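Long-range contact in CIR protein (Plasmodium chabaudi chabaudi, PDB 6ZYV), which is of unknown function but belongs to the variant PIR (Cir/Yir/Bir) family of malaria parasites, probably membrane proteins associated with infected red blood cells: residues 56-68 with 114-128. The protein carries 5 engineered substitutions. Sequence-based numbering, arbitrary orientation.
Sequences NDKISAGFIWLLV and YTNHIETNTNYASHV. Engineered in segment 114-128: Ala125 (natural residue Thr).
Helix 56-68 meets a corner of this all-helical PIR ectodomain where two short helices are joined by a type I turn: the axis of 114-118 crosses it at -91°, Ser60 facing Ile118, and after the turn from Ile118 to Asn121 the short helix 122-127 runs nearly parallel to it. Ser60 is gripped by both sides of the corner. Its OG, swung anti to the backbone N (chi1 173°), donates to His117 O at 2.6 Å and accepts from Asn121 ND2 at 3.0 Å, the latter bond almost straight and in the amide plane. Asn121 ND2 also reaches Tyr41 O, while its OD1 N-caps helix 122-127 by accepting from Asn123 N; these bonds at both ends fix the rotation of the amide. Toward the start of helix 56-68, Asn56 CB sits over one face of the His117 imidazole. Further along, Ile118 CD1 lies over a face of the Phe63 ring, 4.1 Å from its centroid, and Phe63 CZ touches Tyr114 CE2, the ring planes 83° apart. Ile64 lays CD1 against the Asn121 amide (nearest atom ND2) and Tyr124 CB, while its CG2 meets Val128 CG2. Leu67 CD1 comes in at the Tyr124 ring edge, 3.9 Å from CE1; that tyrosine's OH is hydrogen-bonded to Tyr114 OH at 2.6 Å.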
ATOM      1  N   ASN A  56       8.114 -14.614  -8.013  1.00 66.40           N
ATOM      2  CA  ASN A  56       7.035 -14.854  -7.080  1.00 64.69           C
ATOM      3  C   ASN A  56       7.565 -14.947  -5.654  1.00 62.79           C
ATOM      4  O   ASN A  56       6.889 -14.490  -4.735  1.00 62.11           O
ATOM      5  CB  ASN A  56       6.287 -16.124  -7.437  1.00 66.58           C
ATOM      6  CG  ASN A  56       5.456 -16.019  -8.698  1.00 71.33           C
ATOM      7  OD1 ASN A  56       5.157 -14.930  -9.200  1.00 72.42           O
ATOM      8  ND2 ASN A  56       5.069 -17.156  -9.237  1.00 73.27           N
ATOM      9  N   ASP A  57       8.770 -15.531  -5.470  1.00 61.58           N
ATOM     10  CA  ASP A  57       9.438 -15.654  -4.173  1.00 60.60           C
ATOM     11  C   ASP A  57       9.788 -14.266  -3.650  1.00 58.09           C
ATOM     12  O   ASP A  57       9.600 -13.995  -2.475  1.00 57.54           O
ATOM     13  CB  ASP A  57      10.738 -16.487  -4.287  1.00 64.14           C
ATOM     14  CG  ASP A  57      10.551 -17.990  -4.398  1.00 73.53           C
ATOM     15  OD1 ASP A  57       9.389 -18.439  -4.521  1.00 74.24           O
ATOM     16  OD2 ASP A  57      11.580 -18.724  -4.377  1.00 79.32           O
ATOM     17  N   LYS A  58      10.301 -13.388  -4.515  1.00 57.11           N
ATOM     18  CA  LYS A  58      10.684 -12.026  -4.143  1.00 56.36           C
ATOM     19  C   LYS A  58       9.463 -11.186  -3.761  1.00 54.27           C
ATOM     20  O   LYS A  58       9.529 -10.425  -2.795  1.00 53.99           O
ATOM     21  CB  LYS A  58      11.458 -11.357  -5.294  1.00 59.30           C
ATOM     22  CG  LYS A  58      12.793 -12.020  -5.606  1.00 64.75           C
ATOM     23  CD  LYS A  58      13.432 -11.439  -6.873  1.00 71.25           C
ATOM     24  CE  LYS A  58      14.613 -12.258  -7.322  1.00 76.65           C
ATOM     25  NZ  LYS A  58      14.656 -12.420  -8.807  1.00 80.04           N
ATOM     26  N   ILE A  59       8.352 -11.323  -4.522  1.00 52.61           N
ATOM     27  CA  ILE A  59       7.106 -10.596  -4.245  1.00 51.15           C
ATOM     28  C   ILE A  59       6.531 -11.072  -2.922  1.00 50.56           C
ATOM     29  O   ILE A  59       6.119 -10.259  -2.104  1.00 49.83           O
ATOM     30  CB  ILE A  59       6.073 -10.762  -5.398  1.00 50.73           C
ATOM     31  CG1 ILE A  59       6.570 -10.083  -6.674  1.00 52.36           C
ATOM     32  CG2 ILE A  59       4.714 -10.186  -5.000  1.00 49.30           C
ATOM     33  CD1 ILE A  59       5.847 -10.558  -7.947  1.00 54.30           C
ATOM     34  N   SER A  60       6.532 -12.394  -2.701  1.00 50.63           N
ATOM     35  CA  SER A  60       6.031 -12.990  -1.482  1.00 50.68           C
ATOM     36  C   SER A  60       6.824 -12.487  -0.267  1.00 51.27           C
ATOM     37  O   SER A  60       6.221 -12.055   0.718  1.00 51.54           O
ATOM     38  CB  SER A  60       6.108 -14.511  -1.584  1.00 52.48           C
ATOM     39  OG  SER A  60       5.790 -15.158  -0.364  1.00 55.57           O
ATOM     40  N   ALA A  61       8.171 -12.497  -0.358  1.00 50.66           N
ATOM     41  CA  ALA A  61       9.038 -12.042   0.720  1.00 50.20           C
ATOM     42  C   ALA A  61       8.887 -10.534   0.961  1.00 49.32           C
ATOM     43  O   ALA A  61       8.906 -10.099   2.103  1.00 49.58           O
ATOM     44  CB  ALA A  61      10.480 -12.390   0.396  1.00 50.51           C
ATOM     45  N   GLY A  62       8.719  -9.766  -0.116  1.00 48.50           N
ATOM     46  CA  GLY A  62       8.519  -8.317  -0.058  1.00 47.71           C
ATOM     47  C   GLY A  62       7.203  -7.931   0.587  1.00 45.77           C
ATOM     48  O   GLY A  62       7.128  -6.947   1.320  1.00 45.71           O
ATOM     49  N   PHE A  63       6.168  -8.725   0.338  1.00 44.27           N
ATOM     50  CA  PHE A  63       4.846  -8.524   0.905  1.00 43.02           C
ATOM     51  C   PHE A  63       4.867  -8.795   2.418  1.00 43.28           C
ATOM     52  O   PHE A  63       4.276  -8.035   3.180  1.00 43.51           O
ATOM     53  CB  PHE A  63       3.822  -9.435   0.202  1.00 42.05           C
ATOM     54  CG  PHE A  63       2.430  -9.357   0.775  1.00 41.55           C
ATOM     55  CD1 PHE A  63       1.562  -8.338   0.404  1.00 42.11           C
ATOM     56  CD2 PHE A  63       1.991 -10.297   1.695  1.00 42.18           C
ATOM     57  CE1 PHE A  63       0.284  -8.261   0.945  1.00 42.30           C
ATOM     58  CE2 PHE A  63       0.720 -10.221   2.230  1.00 43.00           C
ATOM     59  CZ  PHE A  63      -0.123  -9.197   1.856  1.00 42.50           C
ATOM     60  N   ILE A  64       5.533  -9.871   2.843  1.00 43.62           N
ATOM     61  CA  ILE A  64       5.664 -10.225   4.257  1.00 44.18           C
ATOM     62  C   ILE A  64       6.512  -9.183   4.979  1.00 44.06           C
ATOM     63  O   ILE A  64       6.128  -8.723   6.055  1.00 44.24           O
ATOM     64  CB  ILE A  64       6.218 -11.646   4.416  1.00 45.19           C
ATOM     65  CG1 ILE A  64       5.195 -12.653   3.873  1.00 46.19           C
ATOM     66  CG2 ILE A  64       6.593 -11.955   5.864  1.00 45.86           C
ATOM     67  CD1 ILE A  64       5.793 -13.999   3.634  1.00 47.21           C
ATOM     68  N   TRP A  65       7.595  -8.713   4.340  1.00 43.25           N
ATOM     69  CA  TRP A  65       8.400  -7.634   4.895  1.00 43.21           C
ATOM     70  C   TRP A  65       7.528  -6.371   5.152  1.00 43.01           C
ATOM     71  O   TRP A  65       7.614  -5.804   6.229  1.00 44.07           O
ATOM     72  CB  TRP A  65       9.587  -7.311   3.973  1.00 43.16           C
ATOM     73  CG  TRP A  65      10.492  -6.247   4.516  1.00 43.33           C
ATOM     74  CD1 TRP A  65      11.562  -6.417   5.346  1.00 44.74           C
ATOM     75  CD2 TRP A  65      10.391  -4.842   4.271  1.00 43.20           C
ATOM     76  NE1 TRP A  65      12.134  -5.198   5.635  1.00 45.40           N
ATOM     77  CE2 TRP A  65      11.414  -4.211   5.007  1.00 44.64           C
ATOM     78  CE3 TRP A  65       9.521  -4.053   3.518  1.00 43.25           C
ATOM     79  CZ2 TRP A  65      11.618  -2.834   4.965  1.00 45.28           C
ATOM     80  CZ3 TRP A  65       9.696  -2.688   3.518  1.00 44.30           C
ATOM     81  CH2 TRP A  65      10.754  -2.094   4.208  1.00 44.93           C
ATOM     82  N   LEU A  66       6.633  -6.005   4.201  1.00 41.93           N
ATOM     83  CA  LEU A  66       5.708  -4.884   4.330  1.00 41.78           C
ATOM     84  C   LEU A  66       4.823  -5.033   5.521  1.00 40.88           C
ATOM     85  O   LEU A  66       4.720  -4.097   6.288  1.00 40.27           O
ATOM     86  CB  LEU A  66       4.781  -4.726   3.099  1.00 42.29           C
ATOM     87  CG  LEU A  66       5.165  -3.755   1.994  1.00 44.25           C
ATOM     88  CD1 LEU A  66       3.936  -3.473   1.097  1.00 43.53           C
ATOM     89  CD2 LEU A  66       5.804  -2.460   2.562  1.00 44.22           C
ATOM     90  N   LEU A  67       4.124  -6.177   5.646  1.00 40.90           N
ATOM     91  CA  LEU A  67       3.237  -6.447   6.768  1.00 41.22           C
ATOM     92  C   LEU A  67       3.973  -6.389   8.088  1.00 40.99           C
ATOM     93  O   LEU A  67       3.435  -5.853   9.046  1.00 41.63           O
ATOM     94  CB  LEU A  67       2.563  -7.822   6.631  1.00 42.45           C
ATOM     95  CG  LEU A  67       1.398  -7.935   5.670  1.00 45.32           C
ATOM     96  CD1 LEU A  67       0.833  -9.371   5.706  1.00 46.74           C
ATOM     97  CD2 LEU A  67       0.299  -6.923   6.022  1.00 45.76           C
ATOM     98  N   VAL A  68       5.198  -6.934   8.147  1.00 41.13           N
ATOM     99  CA  VAL A  68       5.993  -6.899   9.367  1.00 41.75           C
ATOM    100  C   VAL A  68       6.317  -5.428   9.743  1.00 41.55           C
ATOM    101  O   VAL A  68       6.109  -5.018  10.885  1.00 41.32           O
ATOM    102  CB  VAL A  68       7.250  -7.782   9.244  1.00 43.17           C
ATOM    103  CG1 VAL A  68       8.249  -7.492  10.363  1.00 43.35           C
ATOM    104  CG2 VAL A  68       6.871  -9.263   9.249  1.00 44.76           C
ATOM    105  N   TYR A 114      -2.066 -15.249  -3.471  1.00 51.45           N
ATOM    106  CA  TYR A 114      -2.011 -15.203  -2.008  1.00 51.44           C
ATOM    107  C   TYR A 114      -1.944 -16.606  -1.410  1.00 53.37           C
ATOM    108  O   TYR A 114      -1.085 -16.876  -0.574  1.00 53.34           O
ATOM    109  CB  TYR A 114      -3.226 -14.453  -1.423  1.00 50.30           C
ATOM    110  CG  TYR A 114      -2.936 -13.805  -0.082  1.00 49.94           C
ATOM    111  CD1 TYR A 114      -3.030 -14.526   1.100  1.00 50.15           C
ATOM    112  CD2 TYR A 114      -2.568 -12.472   0.001  1.00 49.80           C
ATOM    113  CE1 TYR A 114      -2.765 -13.935   2.327  1.00 50.21           C
ATOM    114  CE2 TYR A 114      -2.313 -11.869   1.224  1.00 49.82           C
ATOM    115  CZ  TYR A 114      -2.382 -12.608   2.385  1.00 50.73           C
ATOM    116  OH  TYR A 114      -2.121 -11.980   3.587  1.00 52.01           O
ATOM    117  N   THR A 115      -2.844 -17.501  -1.837  1.00 54.79           N
ATOM    118  CA  THR A 115      -2.887 -18.865  -1.323  1.00 56.53           C
ATOM    119  C   THR A 115      -1.655 -19.679  -1.740  1.00 57.83           C
ATOM    120  O   THR A 115      -1.100 -20.411  -0.922  1.00 58.35           O
ATOM    121  CB  THR A 115      -4.181 -19.558  -1.821  1.00 58.85           C
ATOM    122  OG1 THR A 115      -5.360 -18.910  -1.321  1.00 59.86           O
ATOM    123  CG2 THR A 115      -4.215 -21.046  -1.540  1.00 60.10           C
ATOM    124  N   ASN A 116      -1.229 -19.560  -2.999  1.00 58.48           N
ATOM    125  CA  ASN A 116      -0.117 -20.363  -3.501  1.00 60.19           C
ATOM    126  C   ASN A 116       1.283 -19.799  -3.285  1.00 59.70           C
ATOM    127  O   ASN A 116       2.236 -20.550  -3.471  1.00 61.31           O
ATOM    128  CB  ASN A 116      -0.295 -20.676  -4.979  1.00 63.14           C
ATOM    129  CG  ASN A 116      -1.493 -21.539  -5.270  1.00 69.35           C
ATOM    130  OD1 ASN A 116      -2.246 -21.286  -6.209  1.00 71.24           O
ATOM    131  ND2 ASN A 116      -1.703 -22.574  -4.464  1.00 71.62           N
ATOM    132  N   HIS A 117       1.438 -18.512  -2.956  1.00 57.72           N
ATOM    133  CA  HIS A 117       2.768 -17.929  -2.782  1.00 56.77           C
ATOM    134  C   HIS A 117       2.975 -17.198  -1.482  1.00 55.09           C
ATOM    135  O   HIS A 117       4.125 -17.061  -1.067  1.00 55.22           O
ATOM    136  CB  HIS A 117       3.144 -17.022  -3.944  1.00 57.92           C
ATOM    137  CG  HIS A 117       3.212 -17.735  -5.250  1.00 63.10           C
ATOM    138  ND1 HIS A 117       4.287 -18.554  -5.586  1.00 66.43           N
ATOM    139  CD2 HIS A 117       2.305 -17.777  -6.249  1.00 64.95           C
ATOM    140  CE1 HIS A 117       3.998 -19.050  -6.780  1.00 67.83           C
ATOM    141  NE2 HIS A 117       2.823 -18.599  -7.227  1.00 67.40           N
ATOM    142  N   ILE A 118       1.907 -16.726  -0.831  1.00 53.63           N
ATOM    143  CA  ILE A 118       2.072 -15.998   0.436  1.00 53.42           C
ATOM    144  C   ILE A 118       1.798 -16.910   1.607  1.00 54.53           C
ATOM    145  O   ILE A 118       2.649 -17.056   2.477  1.00 55.15           O
ATOM    146  CB  ILE A 118       1.253 -14.685   0.459  1.00 52.29           C
ATOM    147  CG1 ILE A 118       1.876 -13.679  -0.514  1.00 53.30           C
ATOM    148  CG2 ILE A 118       1.162 -14.110   1.873  1.00 51.33           C
ATOM    149  CD1 ILE A 118       1.018 -12.730  -0.936  1.00 54.56           C
ATOM    150  N   GLU A 119       0.639 -17.568   1.606  1.00 55.22           N
ATOM    151  CA  GLU A 119       0.317 -18.531   2.658  1.00 56.73           C
ATOM    152  C   GLU A 119       1.280 -19.749   2.631  1.00 57.61           C
ATOM    153  O   GLU A 119       1.499 -20.382   3.648  1.00 58.74           O
ATOM    154  CB  GLU A 119      -1.147 -18.947   2.565  1.00 59.09           C
ATOM    155  CG  GLU A 119      -2.059 -17.767   2.837  1.00 64.63           C
ATOM    156  CD  GLU A 119      -3.539 -18.085   2.902  1.00 73.08           C
ATOM    157  OE1 GLU A 119      -4.271 -17.340   3.595  1.00 73.63           O
ATOM    158  OE2 GLU A 119      -3.967 -19.074   2.261  1.00 76.96           O
ATOM    159  N   THR A 120       1.937 -19.967   1.485  1.00 57.03           N
ATOM    160  CA  THR A 120       2.883 -21.015   1.175  1.00 57.95           C
ATOM    161  C   THR A 120       4.301 -20.679   1.725  1.00 58.10           C
ATOM    162  O   THR A 120       5.093 -21.589   1.967  1.00 59.23           O
ATOM    163  CB  THR A 120       2.745 -21.227  -0.325  1.00 59.90           C
ATOM    164  OG1 THR A 120       1.808 -22.299  -0.539  1.00 63.03           O
ATOM    165  CG2 THR A 120       4.026 -21.443  -1.045  1.00 60.78           C
ATOM    166  N   ASN A 121       4.604 -19.392   1.939  1.00 56.58           N
ATOM    167  CA  ASN A 121       5.866 -18.957   2.511  1.00 56.19           C
ATOM    168  C   ASN A 121       5.826 -19.242   4.018  1.00 57.76           C
ATOM    169  O   ASN A 121       4.926 -18.784   4.727  1.00 57.11           O
ATOM    170  CB  ASN A 121       6.041 -17.473   2.279  1.00 54.38           C
ATOM    171  CG  ASN A 121       7.433 -16.988   2.483  1.00 55.66           C
ATOM    172  OD1 ASN A 121       8.158 -17.421   3.391  1.00 57.21           O
ATOM    173  ND2 ASN A 121       7.845 -16.073   1.631  1.00 55.19           N
ATOM    174  N   THR A 122       6.818 -19.985   4.514  1.00 59.45           N
ATOM    175  CA  THR A 122       6.871 -20.350   5.937  1.00 60.95           C
ATOM    176  C   THR A 122       7.024 -19.139   6.889  1.00 60.45           C
ATOM    177  O   THR A 122       6.612 -19.185   8.049  1.00 61.22           O
ATOM    178  CB  THR A 122       7.954 -21.390   6.140  1.00 64.29           C
ATOM    179  OG1 THR A 122       7.844 -21.870   7.470  1.00 67.05           O
ATOM    180  CG2 THR A 122       9.361 -20.849   5.849  1.00 64.35           C
ATOM    181  N   ASN A 123       7.534 -18.033   6.361  1.00 59.04           N
ATOM    182  CA  ASN A 123       7.755 -16.786   7.077  1.00 58.44           C
ATOM    183  C   ASN A 123       6.506 -15.962   7.331  1.00 57.79           C
ATOM    184  O   ASN A 123       6.527 -15.049   8.157  1.00 57.77           O
ATOM    185  CB  ASN A 123       8.786 -15.981   6.320  1.00 59.08           C
ATOM    186  CG  ASN A 123      10.112 -16.691   6.347  1.00 61.37           C
ATOM    187  OD1 ASN A 123      10.749 -16.769   7.379  1.00 63.28           O
ATOM    188  ND2 ASN A 123      10.540 -17.256   5.239  1.00 61.93           N
ATOM    189  N   TYR A 124       5.416 -16.272   6.615  1.00 57.17           N
ATOM    190  CA  TYR A 124       4.157 -15.586   6.766  1.00 57.18           C
ATOM    191  C   TYR A 124       3.513 -15.973   8.114  1.00 58.92           C
ATOM    192  O   TYR A 124       3.131 -15.094   8.882  1.00 58.91           O
ATOM    193  CB  TYR A 124       3.239 -15.939   5.581  1.00 56.06           C
ATOM    194  CG  TYR A 124       1.892 -15.269   5.639  1.00 54.90           C
ATOM    195  CD1 TYR A 124       1.776 -13.891   5.540  1.00 54.71           C
ATOM    196  CD2 TYR A 124       0.730 -16.014   5.760  1.00 55.52           C
ATOM    197  CE1 TYR A 124       0.539 -13.268   5.570  1.00 55.08           C
ATOM    198  CE2 TYR A 124      -0.518 -15.403   5.785  1.00 55.82           C
ATOM    199  CZ  TYR A 124      -0.608 -14.029   5.700  1.00 56.09           C
ATOM    200  OH  TYR A 124      -1.828 -13.399   5.744  1.00 56.94           O
ATOM    201  N   ALA A 125       3.435 -17.276   8.419  1.00 60.49           N
ATOM    202  CA  ALA A 125       2.860 -17.722   9.691  1.00 62.89           C
ATOM    203  C   ALA A 125       3.750 -17.379  10.923  1.00 64.23           C
ATOM    204  O   ALA A 125       3.213 -17.050  11.988  1.00 64.97           O
ATOM    205  CB  ALA A 125       2.584 -19.217   9.647  1.00 63.87           C
ATOM    206  N   SER A 126       5.087 -17.402  10.763  1.00 64.48           N
ATOM    207  CA  SER A 126       5.972 -17.143  11.900  1.00 66.16           C
ATOM    208  C   SER A 126       6.300 -15.667  12.174  1.00 66.03           C
ATOM    209  O   SER A 126       6.591 -15.330  13.324  1.00 66.79           O
ATOM    210  CB  SER A 126       7.259 -17.961  11.795  1.00 69.26           C
ATOM    211  OG  SER A 126       7.839 -17.949  10.502  1.00 72.73           O
ATOM    212  N   HIS A 127       6.275 -14.795  11.160  1.00 65.33           N
ATOM    213  CA  HIS A 127       6.637 -13.394  11.365  1.00 65.90           C
ATOM    214  C   HIS A 127       5.443 -12.445  11.335  1.00 67.46           C
ATOM    215  O   HIS A 127       5.461 -11.434  12.053  1.00 67.60           O
ATOM    216  CB  HIS A 127       7.755 -12.977  10.407  1.00 65.37           C
ATOM    217  CG  HIS A 127       9.012 -13.733  10.717  1.00 66.85           C
ATOM    218  ND1 HIS A 127       9.451 -13.835  12.030  1.00 68.79           N
ATOM    219  CD2 HIS A 127       9.872 -14.407   9.925  1.00 67.82           C
ATOM    220  CE1 HIS A 127      10.526 -14.593  11.999  1.00 69.84           C
ATOM    221  NE2 HIS A 127      10.869 -14.900  10.761  1.00 69.47           N
ATOM    222  N   VAL A 128       4.392 -12.785  10.581  1.00 68.48           N
ATOM    223  CA  VAL A 128       3.185 -11.960  10.602  1.00 70.69           C
ATOM    224  C   VAL A 128       2.322 -12.477  11.749  1.00 74.41           C
ATOM    225  O   VAL A 128       1.794 -13.584  11.660  1.00 74.88           O
ATOM    226  CB  VAL A 128       2.420 -11.916   9.269  1.00 70.35           C
ATOM    227  CG1 VAL A 128       1.261 -10.946   9.384  1.00 70.30           C
ATOM    228  CG2 VAL A 128       3.349 -11.509   8.122  1.00 70.06           C
TER